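Local coordinates for starch synthase I (Hordeum vulgare, PDB 4HLN), which is a plant starch synthase built as a two-domain glycosyltransferase with a GT-B type fold, at residues A[263-267]-A[622-626]. Sequence-based numbering, arbitrary orientation.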
ATOM      1  N   SER A 263       9.959  23.614  -7.822  1.00 46.77           N
ATOM      2  CA  SER A 263       9.920  23.389  -6.379  1.00 56.14           C
ATOM      3  C   SER A 263       8.929  22.289  -6.072  1.00 56.64           C
ATOM      4  O   SER A 263       8.035  22.433  -5.229  1.00 65.80           O
ATOM      5  CB  SER A 263       9.539  24.663  -5.637  1.00 61.04           C
ATOM      6  OG  SER A 263      10.521  25.661  -5.837  1.00 76.69           O
ATOM      7  N   CYS A 264       9.092  21.182  -6.775  1.00 43.94           N
ATOM      8  CA  CYS A 264       8.121  20.109  -6.689  1.00 48.04           C
ATOM      9  C   CYS A 264       8.527  18.985  -5.769  1.00 44.15           C
ATOM     10  O   CYS A 264       9.714  18.714  -5.560  1.00 43.49           O
ATOM     11  CB  CYS A 264       7.841  19.564  -8.078  1.00 45.57           C
ATOM     12  SG  CYS A 264       7.050  20.821  -9.071  1.00 58.73           S
ATOM     13  N   MET A 265       7.525  18.346  -5.192  1.00 41.00           N
ATOM     14  CA  MET A 265       7.753  17.062  -4.577  1.00 44.53           C
ATOM     15  C   MET A 265       7.340  16.005  -5.600  1.00 44.37           C
ATOM     16  O   MET A 265       6.167  15.919  -5.985  1.00 41.36           O
ATOM     17  CB  MET A 265       6.990  16.916  -3.252  1.00 30.61           C
ATOM     18  CG  MET A 265       7.161  15.514  -2.597  1.00 65.73           C
ATOM     19  SD  MET A 265       8.867  14.955  -2.251  1.00 55.78           S
ATOM     20  CE  MET A 265       9.308  16.077  -0.926  1.00 55.69           C
ATOM     21  N   PHE A 266       8.324  15.253  -6.090  1.00 33.23           N
ATOM     22  CA  PHE A 266       8.034  14.110  -6.942  1.00 37.06           C
ATOM     23  C   PHE A 266       7.797  12.898  -6.067  1.00 33.31           C
ATOM     24  O   PHE A 266       8.656  12.535  -5.277  1.00 35.99           O
ATOM     25  CB  PHE A 266       9.196  13.815  -7.866  1.00 34.53           C
ATOM     26  CG  PHE A 266       9.408  14.846  -8.914  1.00 40.80           C
ATOM     27  CD1 PHE A 266       8.925  14.654 -10.192  1.00 36.04           C
ATOM     28  CD2 PHE A 266      10.104  16.008  -8.630  1.00 39.78           C
ATOM     29  CE1 PHE A 266       9.129  15.611 -11.177  1.00 33.39           C
ATOM     30  CE2 PHE A 266      10.315  16.959  -9.602  1.00 33.64           C
ATOM     31  CZ  PHE A 266       9.827  16.763 -10.880  1.00 33.86           C
ATOM     32  N   VAL A 267       6.622  12.293  -6.201  1.00 30.53           N
ATOM     33  CA  VAL A 267       6.323  11.026  -5.542  1.00 34.25           C
ATOM     34  C   VAL A 267       6.367   9.910  -6.577  1.00 42.01           C
ATOM     35  O   VAL A 267       5.435   9.734  -7.364  1.00 40.70           O
ATOM     36  CB  VAL A 267       4.940  11.035  -4.907  1.00 36.76           C
ATOM     37  CG1 VAL A 267       4.673   9.710  -4.241  1.00 39.09           C
ATOM     38  CG2 VAL A 267       4.850  12.140  -3.910  1.00 37.26           C
ATOM     39  N   PHE A 622       7.100  15.178   3.445  1.00 35.18           N
ATOM     40  CA  PHE A 622       7.578  16.142   2.446  1.00 44.52           C
ATOM     41  C   PHE A 622       8.269  17.320   3.075  1.00 42.63           C
ATOM     42  O   PHE A 622       9.197  17.867   2.499  1.00 46.95           O
ATOM     43  CB  PHE A 622       6.441  16.671   1.578  1.00 47.97           C
ATOM     44  CG  PHE A 622       5.658  15.594   0.898  1.00 57.80           C
ATOM     45  CD1 PHE A 622       6.231  14.355   0.656  1.00 56.63           C
ATOM     46  CD2 PHE A 622       4.348  15.809   0.518  1.00 51.24           C
ATOM     47  CE1 PHE A 622       5.514  13.351   0.039  1.00 49.60           C
ATOM     48  CE2 PHE A 622       3.620  14.811  -0.093  1.00 52.66           C
ATOM     49  CZ  PHE A 622       4.201  13.579  -0.337  1.00 49.31           C
ATOM     50  N   GLU A 623       7.809  17.727   4.250  1.00 41.68           N
ATOM     51  CA  GLU A 623       8.432  18.863   4.910  1.00 50.18           C
ATOM     52  C   GLU A 623       9.854  18.541   5.335  1.00 57.98           C
ATOM     53  O   GLU A 623      10.787  19.317   5.056  1.00 55.00           O
ATOM     54  CB  GLU A 623       7.578  19.383   6.060  1.00 50.74           C
ATOM     55  CG  GLU A 623       6.399  20.206   5.529  1.00 76.51           C
ATOM     56  CD  GLU A 623       6.812  21.186   4.404  1.00 91.01           C
ATOM     57  OE1 GLU A 623       7.891  21.823   4.517  1.00103.60           O
ATOM     58  OE2 GLU A 623       6.064  21.314   3.404  1.00 71.60           O
ATOM     59  N   TRP A 624      10.023  17.382   5.969  1.00 41.98           N
ATOM     60  CA  TRP A 624      11.356  16.867   6.230  1.00 41.95           C
ATOM     61  C   TRP A 624      12.223  16.841   4.969  1.00 51.91           C
ATOM     62  O   TRP A 624      13.393  17.202   5.021  1.00 54.30           O
ATOM     63  CB  TRP A 624      11.269  15.474   6.793  1.00 47.89           C
ATOM     64  CG  TRP A 624      10.681  15.440   8.123  1.00 56.59           C
ATOM     65  CD1 TRP A 624      10.707  16.431   9.059  1.00 57.20           C
ATOM     66  CD2 TRP A 624       9.960  14.356   8.700  1.00 56.70           C
ATOM     67  NE1 TRP A 624      10.047  16.025  10.194  1.00 61.05           N
ATOM     68  CE2 TRP A 624       9.579  14.751   9.998  1.00 64.13           C
ATOM     69  CE3 TRP A 624       9.600  13.087   8.247  1.00 58.80           C
ATOM     70  CZ2 TRP A 624       8.858  13.918  10.850  1.00 58.38           C
ATOM     71  CZ3 TRP A 624       8.879  12.260   9.094  1.00 64.31           C
ATOM     72  CH2 TRP A 624       8.516  12.681  10.378  1.00 59.50           C
ATOM     73  N   ALA A 625      11.656  16.425   3.839  1.00 37.16           N
ATOM     74  CA  ALA A 625      12.454  16.317   2.627  1.00 37.29           C
ATOM     75  C   ALA A 625      12.941  17.673   2.175  1.00 43.63           C
ATOM     76  O   ALA A 625      14.101  17.823   1.774  1.00 45.99           O
ATOM     77  CB  ALA A 625      11.679  15.644   1.512  1.00 38.06           C
ATOM     78  N   PHE A 626      12.049  18.660   2.242  1.00 49.54           N
ATOM     79  CA  PHE A 626      12.369  19.996   1.753  1.00 54.99           C
ATOM     80  C   PHE A 626      13.353  20.691   2.664  1.00 59.94           C
ATOM     81  O   PHE A 626      14.266  21.364   2.204  1.00 55.10           O
ATOM     82  CB  PHE A 626      11.116  20.843   1.604  1.00 44.77           C
ATOM     83  CG  PHE A 626      10.358  20.572   0.349  1.00 41.13           C
ATOM     84  CD1 PHE A 626      10.915  20.861  -0.882  1.00 40.77           C
ATOM     85  CD2 PHE A 626       9.088  20.027   0.395  1.00 46.17           C
ATOM     86  CE1 PHE A 626      10.222  20.619  -2.051  1.00 39.26           C
ATOM     87  CE2 PHE A 626       8.388  19.778  -0.766  1.00 49.43           C
ATOM     88  CZ  PHE A 626       8.956  20.083  -1.993  1.00 50.92           C
TER
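Met265 packs against Phe622, Ala625 and Phe626 in a buried, apolar contact between a sheet and a helix. Met265 lies on strand 264-269, an inner strand of the mixed sheet of the N-terminal domain. Its partners lie on helix 611-627, close to the C-terminus of the chain. The axes of strand 264-267 and helix 622-626 come within 10.2 Å, with 120° between their N-to-C directions.

Met265 carries most of the contact. The CB of Met265 points at the helix, and CG, anti to the backbone N (chi1 177°), leans to the Phe622 side. Bends at chi2 and chi3 then turn the methyl CE in against the helix at Ala625, with Phe622 on one flank and the Phe626 ring on another. Met265 CG sits over one face of the Phe622 ring in a CH-pi contact, 3.8 Å from the ring centroid and displaced toward the rim. Met265 SD lies obliquely to the same ring, a Met-aromatic contact. Met265 CE touches Ala625 CB at 3.4 Å. Met265 CE also lies over a face of the Phe626 ring, 4.3 Å from the Phe626 centroid, a second CH-pi contact. Met265 thus engages residues on successive turns of the helix.

Val267 extends the contact along the strand. Val267 CG2 meets Phe622 CZ at 3.9 Å, and the two side chains cross at about a right angle. At the other end, Phe626 CZ lies 3.9 Å from Cys264 O.

Polar and charged groups border this apolar patch. Arg125 makes a salt bridge with Glu623 and a cation-pi contact with Phe626. Arg294 NE, on the neighbouring strand 294-299, hydrogen-bonds Ala625 O.

The C-terminal helix therefore packs on the N-terminal sheet, although the second Rossmann-like domain comes between them in sequence. This return of the chain to the first domain is characteristic of GT-B glycosyltransferases.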